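Local coordinates for tudor domain-containing protein 1 (PDB 5M9N) that probably helps silence transposable elements during spermatogenesis through the piRNA pathway, and here binds a peptide carrying symmetrically dimethylated arginine through its extended Tudor domain, at residues V19-S22 with D23-P26; S69-C72 with D73-P77; V115-D119 with Y120-E124; K206-D210 with A211-V215. One frame throughout, in Å; residues are numbered along the deposited sequence.

Interaction 1. Residues V19-S22 with D23-P26; sequences VDKS and DLIP
Val19 lays CG1 against the isobutyl end of Leu24, 3.7 Å from Leu24 CG, and the two side chains cross at about a right angle. This is a local contact round a tight turn in the loop before strand 36-44. Leu24 also packs on Ile134 and Leu139, in the loop after strand 131-132.

The turn is of 3-10 type. Asp23 N donates to Asp20 O at 2.9 Å. One residue on, Leu24 N reaches Lys21 O at 3.0 Å, with a straighter N-H...O angle of 155°. Both donors stand well above the plane of the carbonyl they use.

Asp20 adds an Asx turn. Its CG lies anti to the backbone N (chi1 -156°), which swings OD1 forward along the chain. Asp20 OD1 accepts from Ser22 N at 3.1 Å, on its anti side and somewhat out of the carboxylate plane. The hydroxyl Ser22 OG gives the same Asp20 OD1 a weak bond of 3.2 Å. Farther along, Ile25 CG1 comes within 3.2 Å of Ser22 O.

A water ties the start of the turn to its far side. It accepts from Asp20 N at 3.0 Å and donates to Asp23 OD2 at 2.9 Å. Lys21 points away from the turn, and its NZ forms a salt bridge with Asp87.

The carboxylates of Asp20 and Asp23 are near neighbours but not in contact. Their like charges probably oppose each other, while the N-H, hydroxyl and water donors around them should stabilise the ionised forms.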
loop_
_atom_site.group_PDB
_atom_site.type_symbol
_atom_site.label_atom_id
_atom_site.label_comp_id
_atom_site.label_asym_id
_atom_site.label_seq_id
_atom_site.Cartn_x
_atom_site.Cartn_y
_atom_site.Cartn_z
ATOM N N VAL A 19 9.266 -24.098 6.284
ATOM C CA VAL A 19 8.310 -23.080 6.683
ATOM C C VAL A 19 6.892 -23.639 6.853
ATOM O O VAL A 19 6.272 -24.153 5.891
ATOM C CB VAL A 19 8.284 -21.884 5.696
ATOM C CG1 VAL A 19 7.238 -20.875 6.129
ATOM C CG2 VAL A 19 9.647 -21.206 5.608
ATOM N N ASP A 20 6.378 -23.507 8.077
ATOM C CA ASP A 20 4.964 -23.683 8.329
ATOM C C ASP A 20 4.320 -22.411 7.794
ATOM O O ASP A 20 4.666 -21.308 8.223
ATOM C CB ASP A 20 4.676 -23.889 9.831
ATOM C CG ASP A 20 3.365 -24.637 10.089
ATOM O OD1 ASP A 20 2.343 -24.305 9.450
ATOM O OD2 ASP A 20 3.358 -25.559 10.942
ATOM N N LYS A 21 3.421 -22.573 6.829
ATOM C CA LYS A 21 2.655 -21.463 6.279
ATOM C C LYS A 21 1.719 -20.804 7.308
ATOM O O LYS A 21 1.312 -19.651 7.113
ATOM C CB LYS A 21 1.845 -21.919 5.059
ATOM C CG LYS A 21 2.628 -21.915 3.756
ATOM C CD LYS A 21 1.796 -22.395 2.573
ATOM C CE LYS A 21 0.605 -21.487 2.284
ATOM N NZ LYS A 21 -0.098 -21.804 1.000
ATOM N N SER A 22 1.375 -21.519 8.385
ATOM C CA SER A 22 0.742 -20.894 9.553
ATOM C C SER A 22 1.602 -19.769 10.089
ATOM O O SER A 22 1.084 -18.765 10.540
ATOM C CB SER A 22 0.520 -21.900 10.686
ATOM O OG SER A 22 -0.402 -22.904 10.296
ATOM N N ASP A 23 2.915 -19.944 10.044
ATOM C CA ASP A 23 3.833 -18.901 10.470
ATOM C C ASP A 23 4.052 -17.766 9.454
ATOM O O ASP A 23 4.938 -16.938 9.679
ATOM C CB ASP A 23 5.197 -19.515 10.853
ATOM C CG ASP A 23 5.096 -20.573 11.968
ATOM O OD1 ASP A 23 4.012 -20.769 12.581
ATOM O OD2 ASP A 23 6.140 -21.199 12.236
ATOM N N LEU A 24 3.279 -17.692 8.368
ATOM C CA LEU A 24 3.471 -16.638 7.367
ATOM C C LEU A 24 2.369 -15.596 7.429
ATOM O O LEU A 24 1.830 -15.170 6.404
ATOM C CB LEU A 24 3.626 -17.219 5.953
ATOM C CG LEU A 24 4.960 -17.944 5.733
ATOM C CD1 LEU A 24 5.075 -18.432 4.294
ATOM C CD2 LEU A 24 6.152 -17.038 6.093
ATOM N N ILE A 25 2.095 -15.146 8.652
ATOM C CA ILE A 25 1.029 -14.184 8.921
ATOM C C ILE A 25 1.668 -12.807 8.841
ATOM O O ILE A 25 2.553 -12.491 9.629
ATOM C CB ILE A 25 0.405 -14.407 10.317
ATOM C CG1 ILE A 25 -0.223 -15.815 10.403
ATOM C CG2 ILE A 25 -0.606 -13.315 10.665
ATOM C CD1 ILE A 25 -1.219 -16.152 9.314
ATOM N N PRO A 26 1.252 -12.005 7.867
ATOM C CA PRO A 26 1.700 -10.619 7.923
ATOM C C PRO A 26 1.090 -9.845 9.111
ATOM O O PRO A 26 0.004 -10.143 9.597
ATOM C CB PRO A 26 1.264 -10.054 6.590
ATOM C CG PRO A 26 0.134 -10.916 6.129
ATOM C CD PRO A 26 0.322 -12.265 6.746
HETATM O O HOH W 1 7.728 -21.615 9.899
#

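Interaction 2. Residues S69-C72 with D73-P77; sequences SKYC and DQLPP
This is a local contact at the C-terminal end of helix 58-73, where the chain turns off toward strand 88-92 of the Tudor domain. Asp73 N meets Ser69 O at 3.1 Å, a regular helical bond. Gln74 N to Tyr71 O, at 3.1 Å, and Leu75 N to Cys72 O, at 3.2 Å, are shorter-span bonds of 3-10 type. They tighten the turn as the chain leaves the helix. The Gln74 side chain reaches back too, NE2 making a weak bond to Lys70 O at 3.3 Å.

Tyr71 and Leu75 carry the apolar packing. Tyr71 CG is anti to the backbone N (chi1 158°), which carries the ring back toward Leu75. Leu75 CD1 sits over one face of the ring, shifted toward the rim, in a CH-pi contact 4.1 Å from the centroid and 22° off the normal. Leu75 CD2 lies farther along, 3.9 Å from Tyr71 OH. That hydroxyl is hydrogen-bonded to Pro133 O. Leu75 and Tyr71 also touch Cys132, which forms a disulfide with the buried Cys72, so the helix end is bound covalently to strand 131-132.

Asp73 folds its carboxylate back so that one face lies over Ser69 O, with Asp73 CG 3.0 Å from that oxygen. This sets an acceptor against two acceptors, with no hydrogen bond between them, near the negative helix end. The setting would probably weaken the acidity of Asp73.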
loop_
_atom_site.group_PDB
_atom_site.type_symbol
_atom_site.label_atom_id
_atom_site.label_comp_id
_atom_site.label_asym_id
_atom_site.label_seq_id
_atom_site.Cartn_x
_atom_site.Cartn_y
_atom_site.Cartn_z
ATOM N N SER A 69 16.781 -8.202 -0.402
ATOM C CA SER A 69 17.751 -8.303 -1.479
ATOM C C SER A 69 18.812 -9.309 -1.095
ATOM O O SER A 69 19.159 -10.177 -1.874
ATOM C CB SER A 69 18.417 -6.928 -1.674
ATOM O OG SER A 69 19.567 -7.074 -2.500
ATOM N N LYS A 70 19.308 -9.213 0.126
ATOM C CA LYS A 70 20.280 -10.163 0.610
ATOM C C LYS A 70 19.760 -11.595 0.637
ATOM O O LYS A 70 20.456 -12.530 0.248
ATOM C CB LYS A 70 20.695 -9.750 2.009
ATOM C CG LYS A 70 21.775 -10.637 2.576
ATOM C CD LYS A 70 22.253 -10.092 3.898
ATOM C CE LYS A 70 23.290 -11.027 4.518
ATOM N NZ LYS A 70 23.726 -10.510 5.859
ATOM N N TYR A 71 18.514 -11.745 1.077
ATOM C CA TYR A 71 17.892 -13.020 1.265
ATOM C C TYR A 71 17.565 -13.655 -0.083
ATOM O O TYR A 71 17.921 -14.817 -0.311
ATOM C CB TYR A 71 16.634 -12.877 2.148
ATOM C CG TYR A 71 15.625 -13.996 1.989
ATOM C CD1 TYR A 71 15.784 -15.222 2.644
ATOM C CD2 TYR A 71 14.518 -13.828 1.164
ATOM C CE1 TYR A 71 14.855 -16.259 2.475
ATOM C CE2 TYR A 71 13.582 -14.856 0.973
ATOM C CZ TYR A 71 13.731 -16.051 1.640
ATOM O OH TYR A 71 12.791 -17.014 1.444
ATOM N N CYS A 72 16.895 -12.908 -0.961
ATOM C CA CYS A 72 16.530 -13.446 -2.270
ATOM C C CYS A 72 17.737 -13.789 -3.128
ATOM O O CYS A 72 17.677 -14.750 -3.877
ATOM C CB CYS A 72 15.572 -12.521 -3.028
ATOM S SG CYS A 72 13.950 -12.415 -2.228
ATOM N N ASP A 73 18.854 -13.072 -2.952
ATOM C CA ASP A 73 20.104 -13.430 -3.664
ATOM C C ASP A 73 20.714 -14.787 -3.321
ATOM O O ASP A 73 21.463 -15.336 -4.122
ATOM C CB ASP A 73 21.156 -12.322 -3.505
ATOM C CG ASP A 73 20.772 -11.064 -4.250
ATOM O OD1 ASP A 73 19.759 -11.037 -4.978
ATOM O OD2 ASP A 73 21.450 -10.054 -4.085
ATOM N N GLN A 74 20.400 -15.323 -2.153
ATOM C CA GLN A 74 20.889 -16.621 -1.739
ATOM C C GLN A 74 20.022 -17.770 -2.144
ATOM O O GLN A 74 20.404 -18.934 -1.924
ATOM C CB GLN A 74 21.030 -16.667 -0.254
ATOM C CG GLN A 74 22.109 -15.729 0.220
ATOM C CD GLN A 74 22.174 -15.774 1.706
ATOM O OE1 GLN A 74 22.805 -16.660 2.267
ATOM N NE2 GLN A 74 21.476 -14.854 2.364
ATOM N N LEU A 75 18.855 -17.470 -2.701
ATOM C CA LEU A 75 17.967 -18.504 -3.242
ATOM C C LEU A 75 18.423 -18.819 -4.681
ATOM O O LEU A 75 18.478 -17.904 -5.520
ATOM C CB LEU A 75 16.489 -18.048 -3.235
ATOM C CG LEU A 75 15.637 -18.188 -1.960
ATOM C CD1 LEU A 75 16.361 -17.800 -0.699
ATOM C CD2 LEU A 75 14.392 -17.330 -2.073
ATOM N N PRO A 76 18.735 -20.107 -4.975
ATOM C CA PRO A 76 19.114 -20.445 -6.346
ATOM C C PRO A 76 17.827 -20.475 -7.163
ATOM O O PRO A 76 17.147 -21.496 -7.147
ATOM C CB PRO A 76 19.730 -21.844 -6.202
ATOM C CG PRO A 76 19.058 -22.447 -5.003
ATOM C CD PRO A 76 18.464 -21.324 -4.184
ATOM N N PRO A 77 17.488 -19.366 -7.870
ATOM C CA PRO A 77 16.104 -19.079 -8.286
ATOM C C PRO A 77 15.561 -19.985 -9.421
ATOM O O PRO A 77 15.033 -19.496 -10.429
ATOM C CB PRO A 77 16.195 -17.613 -8.729
ATOM C CG PRO A 77 17.545 -17.532 -9.354
ATOM C CD PRO A 77 18.437 -18.493 -8.595
#

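Interaction 3. Residues V115-D119 with Y120-E124; sequences VGYVD and YGNFE
The Tyr117 ring has Glu124 OE2 at its edge, in plane, and the Asn122 amide turned nearly parallel to it, 17° between the planes, with ND2 neither over the face nor at the edge. The Tyr120 ring has Asp119 O over one face. These groups line the turn of the beta hairpin 112-117/123-127, part of the SH3-like barrel of the Tudor domain. Tyr117, Tyr120 and Asn122 pack on the modified side chain of the bound peptide. Phe93 meets the Tyr117 ring edge-to-face, and Tyr100 meets Tyr120 with planes at about 90°. The arrangement is consistent with the aromatic cage that Tudor domains use for dimethylarginine.

Asn122 CG lies between the backbone N and the carbonyl carbon (chi1 64°). This brings Asn122 ND2 to 3.4 Å from Tyr117 CD2.

The strands pair antiparallel. Val115 N bonds Glu124 O at 2.8 Å, and Glu124 N returns to Val115 O at 3.1 Å. Nearer the turn, Tyr117 N donates to Asn122 O at 2.8 Å. Tyr117 O is gripped twice, by Gly121 N at 2.8 Å and Tyr120 N at 3.1 Å. Gly121 takes a positive phi at which a side chain would jam against the preceding carbonyl O. The buried Asp119 carboxylate leads away to a salt bridge with Arg101 and to Gln144 N.

Glu124 also bonds Ser94 through OE1. Its OE2 accepts from Tyr117 OH at a modelled 2.3 Å, so short that the exact length is doubtful.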
loop_
_atom_site.group_PDB
_atom_site.type_symbol
_atom_site.label_atom_id
_atom_site.label_comp_id
_atom_site.label_asym_id
_atom_site.label_seq_id
_atom_site.Cartn_x
_atom_site.Cartn_y
_atom_site.Cartn_z
ATOM N N VAL A 115 0.146 -9.497 -8.462
ATOM C CA VAL A 115 0.603 -9.345 -7.091
ATOM C C VAL A 115 0.380 -7.891 -6.587
ATOM O O VAL A 115 0.443 -6.984 -7.387
ATOM C CB VAL A 115 2.091 -9.717 -6.872
ATOM C CG1 VAL A 115 2.377 -11.192 -7.263
ATOM C CG2 VAL A 115 3.064 -8.748 -7.571
ATOM N N GLY A 116 0.059 -7.744 -5.312
ATOM C CA GLY A 116 -0.026 -6.416 -4.643
ATOM C C GLY A 116 1.154 -6.178 -3.731
ATOM O O GLY A 116 1.523 -7.063 -2.936
ATOM N N TYR A 117 1.805 -5.027 -3.884
ATOM C CA TYR A 117 2.975 -4.714 -3.057
ATOM C C TYR A 117 2.500 -4.212 -1.732
ATOM O O TYR A 117 1.950 -3.087 -1.629
ATOM C CB TYR A 117 3.877 -3.717 -3.747
ATOM C CG TYR A 117 4.543 -4.309 -4.972
ATOM C CD1 TYR A 117 5.572 -5.218 -4.850
ATOM C CD2 TYR A 117 4.066 -4.039 -6.254
ATOM C CE1 TYR A 117 6.170 -5.774 -5.957
ATOM C CE2 TYR A 117 4.658 -4.598 -7.352
ATOM C CZ TYR A 117 5.695 -5.507 -7.210
ATOM O OH TYR A 117 6.312 -6.043 -8.339
ATOM N N VAL A 118 2.649 -5.046 -0.714
ATOM C CA VAL A 118 1.930 -4.796 0.534
ATOM C C VAL A 118 2.507 -3.606 1.364
ATOM O O VAL A 118 1.910 -3.103 2.308
ATOM C CB VAL A 118 1.913 -6.010 1.439
ATOM C CG1 VAL A 118 1.057 -7.088 0.831
ATOM C CG2 VAL A 118 3.315 -6.505 1.789
ATOM N N ASP A 119 3.655 -3.188 0.999
ATOM C CA ASP A 119 4.277 -2.016 1.699
ATOM C C ASP A 119 4.125 -0.713 0.967
ATOM O O ASP A 119 4.541 0.389 1.517
ATOM C CB ASP A 119 5.721 -2.367 1.911
ATOM C CG ASP A 119 5.898 -3.443 2.915
ATOM O OD1 ASP A 119 5.254 -3.392 4.024
ATOM O OD2 ASP A 119 6.749 -4.294 2.615
ATOM N N TYR A 120 3.505 -0.759 -0.220
ATOM C CA TYR A 120 3.455 0.392 -1.119
ATOM C C TYR A 120 2.091 0.633 -1.671
ATOM O O TYR A 120 1.725 1.795 -1.873
ATOM C CB TYR A 120 4.500 0.326 -2.280
ATOM C CG TYR A 120 5.880 0.449 -1.793
ATOM C CD1 TYR A 120 6.542 -0.657 -1.276
ATOM C CD2 TYR A 120 6.538 1.685 -1.790
ATOM C CE1 TYR A 120 7.784 -0.570 -0.756
ATOM C CE2 TYR A 120 7.815 1.809 -1.239
ATOM C CZ TYR A 120 8.431 0.674 -0.745
ATOM O OH TYR A 120 9.658 0.669 -0.161
ATOM N N GLY A 121 1.345 -0.421 -2.012
ATOM C CA GLY A 121 0.011 -0.287 -2.471
ATOM C C GLY A 121 -0.260 -0.432 -3.938
ATOM O O GLY A 121 -1.448 -0.547 -4.358
ATOM N N ASN A 122 0.798 -0.481 -4.726
ATOM C CA ASN A 122 0.678 -0.719 -6.139
ATOM C C ASN A 122 0.618 -2.241 -6.393
ATOM O O ASN A 122 0.681 -3.062 -5.465
ATOM C CB ASN A 122 1.815 0.001 -6.906
ATOM C CG ASN A 122 3.173 -0.532 -6.569
ATOM O OD1 ASN A 122 3.515 -0.710 -5.417
ATOM N ND2 ASN A 122 3.901 -0.911 -7.578
ATOM N N PHE A 123 0.437 -2.585 -7.657
ATOM C CA PHE A 123 0.237 -3.946 -8.104
ATOM C C PHE A 123 0.786 -4.113 -9.525
ATOM O O PHE A 123 0.969 -3.159 -10.235
ATOM C CB PHE A 123 -1.233 -4.321 -7.976
ATOM C CG PHE A 123 -2.118 -3.650 -8.993
ATOM C CD1 PHE A 123 -2.180 -4.132 -10.321
ATOM C CD2 PHE A 123 -2.870 -2.535 -8.642
ATOM C CE1 PHE A 123 -2.899 -3.475 -11.275
ATOM C CE2 PHE A 123 -3.631 -1.878 -9.605
ATOM C CZ PHE A 123 -3.680 -2.377 -10.912
ATOM N N GLU A 124 1.086 -5.346 -9.932
ATOM C CA GLU A 124 1.399 -5.662 -11.318
ATOM C C GLU A 124 1.275 -7.168 -11.561
ATOM O O GLU A 124 1.068 -7.914 -10.629
ATOM C CB GLU A 124 2.792 -5.226 -11.743
ATOM C CG GLU A 124 3.942 -5.864 -11.012
ATOM C CD GLU A 124 5.287 -5.177 -11.359
ATOM O OE1 GLU A 124 5.407 -4.587 -12.446
ATOM O OE2 GLU A 124 6.204 -5.278 -10.556
#

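Interaction 4. Residues K206-D210 with A211-V215; sequences KVLLD and AGFAV
Ala214 is the apolar centre: its CB points back at the helix and lies 3.9 Å from Leu208 CB. Leu209 closes in from another side, CD2 being 4.1 Å from Ala214 CB. The motif is a glycine-terminated helix C-cap. Helix 204-210 ends, the chain reverses, and strand 214-216 begins. This lies in the part of the extended Tudor domain that probably corresponds to its staphylococcal nuclease-like module.

Leu209 CG is anti to the carbonyl carbon (chi1 -68°), which places CD2 by the strand. There Leu209 CD2 presses on the backbone, 3.3 Å from Val215 C. Leu208 CD2 lies obliquely to the Phe213 ring. That ring has Ala211 O over the centre of one face, and it packs on Ala164 and Leu167 of helix 162-172. Ala214 and Leu209 touch Val153, on the strand that pairs with 214-216.

Outward from these side chains come the backbone bonds. Ala211 N donates to Val207 O at 2.9 Å, completing the last helical turn. Gly212 N reaches Leu209 O at 3.3 Å. Gly212 is the first residue to leave helical geometry, with a phi of 102°, and this lets the chain fold back. Ala214 N then bonds Leu208 O at 3.0 Å, spanning the whole reversal.

The polar edge is on the helix itself. Lys206 reaches one turn forward to Asp210 in a salt bridge, NZ meeting the syn lone pair of OD2 at 3.0 Å.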
loop_
_atom_site.group_PDB
_atom_site.type_symbol
_atom_site.label_atom_id
_atom_site.label_comp_id
_atom_site.label_asym_id
_atom_site.label_seq_id
_atom_site.Cartn_x
_atom_site.Cartn_y
_atom_site.Cartn_z
ATOM N N LYS A 206 -12.701 18.610 1.872
ATOM C CA LYS A 206 -13.344 19.959 1.671
ATOM C C LYS A 206 -13.096 20.511 0.262
ATOM O O LYS A 206 -14.017 20.994 -0.381
ATOM C CB LYS A 206 -12.895 20.991 2.754
ATOM C CG LYS A 206 -13.534 22.405 2.651
ATOM C CD LYS A 206 -15.055 22.386 2.432
ATOM C CE LYS A 206 -15.792 23.674 2.840
ATOM N NZ LYS A 206 -15.042 24.932 2.540
ATOM N N VAL A 207 -11.873 20.373 -0.233
ATOM C CA VAL A 207 -11.543 20.864 -1.569
ATOM C C VAL A 207 -12.347 20.112 -2.650
ATOM O O VAL A 207 -12.844 20.720 -3.592
ATOM C CB VAL A 207 -10.042 20.734 -1.884
ATOM C CG1 VAL A 207 -9.761 21.148 -3.329
ATOM C CG2 VAL A 207 -9.192 21.563 -0.931
ATOM N N LEU A 208 -12.465 18.790 -2.514
ATOM C CA LEU A 208 -13.266 17.996 -3.451
ATOM C C LEU A 208 -14.778 18.348 -3.432
ATOM O O LEU A 208 -15.430 18.355 -4.493
ATOM C CB LEU A 208 -13.068 16.490 -3.196
ATOM C CG LEU A 208 -11.687 15.903 -3.494
ATOM C CD1 LEU A 208 -11.625 14.453 -3.033
ATOM C CD2 LEU A 208 -11.353 15.977 -4.987
ATOM N N LEU A 209 -15.326 18.582 -2.241
ATOM C CA LEU A 209 -16.667 19.137 -2.067
ATOM C C LEU A 209 -16.791 20.530 -2.700
ATOM O O LEU A 209 -17.727 20.776 -3.454
ATOM C CB LEU A 209 -17.032 19.212 -0.582
ATOM C CG LEU A 209 -17.224 17.846 0.097
ATOM C CD1 LEU A 209 -16.892 17.853 1.582
ATOM C CD2 LEU A 209 -18.638 17.346 -0.118
ATOM N N ASP A 210 -15.829 21.420 -2.432
ATOM C CA ASP A 210 -15.869 22.774 -3.005
ATOM C C ASP A 210 -15.758 22.780 -4.523
ATOM O O ASP A 210 -16.379 23.610 -5.176
ATOM C CB ASP A 210 -14.789 23.673 -2.391
ATOM C CG ASP A 210 -15.063 24.012 -0.938
ATOM O OD1 ASP A 210 -16.143 23.697 -0.407
ATOM O OD2 ASP A 210 -14.187 24.616 -0.298
ATOM N N ALA A 211 -15.004 21.841 -5.083
ATOM C CA ALA A 211 -14.795 21.768 -6.536
ATOM C C ALA A 211 -15.911 21.073 -7.320
ATOM O O ALA A 211 -15.818 20.962 -8.547
ATOM C CB ALA A 211 -13.469 21.090 -6.840
ATOM N N GLY A 212 -16.945 20.583 -6.638
ATOM C CA GLY A 212 -18.056 19.912 -7.303
ATOM C C GLY A 212 -17.991 18.398 -7.199
ATOM O O GLY A 212 -19.022 17.757 -7.039
ATOM N N PHE A 213 -16.778 17.840 -7.238
ATOM C CA PHE A 213 -16.563 16.418 -7.490
ATOM C C PHE A 213 -17.164 15.527 -6.404
ATOM O O PHE A 213 -17.582 14.396 -6.690
ATOM C CB PHE A 213 -15.070 16.095 -7.656
ATOM C CG PHE A 213 -14.375 16.915 -8.726
ATOM C CD1 PHE A 213 -14.868 16.957 -10.028
ATOM C CD2 PHE A 213 -13.240 17.666 -8.430
ATOM C CE1 PHE A 213 -14.236 17.714 -11.011
ATOM C CE2 PHE A 213 -12.614 18.426 -9.409
ATOM C CZ PHE A 213 -13.106 18.448 -10.696
ATOM N N ALA A 214 -17.253 16.046 -5.181
ATOM C CA ALA A 214 -17.782 15.279 -4.074
ATOM C C ALA A 214 -19.024 15.897 -3.504
ATOM O O ALA A 214 -19.244 17.067 -3.654
ATOM C CB ALA A 214 -16.733 15.176 -2.989
ATOM N N VAL A 215 -19.805 15.069 -2.818
ATOM C CA VAL A 215 -20.976 15.476 -2.028
ATOM C C VAL A 215 -20.837 14.893 -0.608
ATOM O O VAL A 215 -20.184 13.849 -0.419
ATOM C CB VAL A 215 -22.329 15.027 -2.680
ATOM C CG1 VAL A 215 -22.606 15.774 -3.997
ATOM C CG2 VAL A 215 -22.387 13.517 -2.913
#

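In the fold
All four are local contacts where the chain turns, but their settings differ. Interaction 3 is the most central and has the most buried residues. It mixes strand pairing with rings and meets the bound peptide. Interactions 1 and 2 are surface contacts at the Tudor end. Their nearest atoms are about 7 Å apart, and both reach the region after strand 123-127, one through leucine packing and one through a disulfide. Interactions 2 and 3 both belong to the Tudor domain. Interaction 4 stands apart, its centre about 48 Å from that of interaction 2. Interactions 2 and 4 follow helix ends, interaction 2 with leucine over a tyrosine face, interaction 4 with a glycine turn.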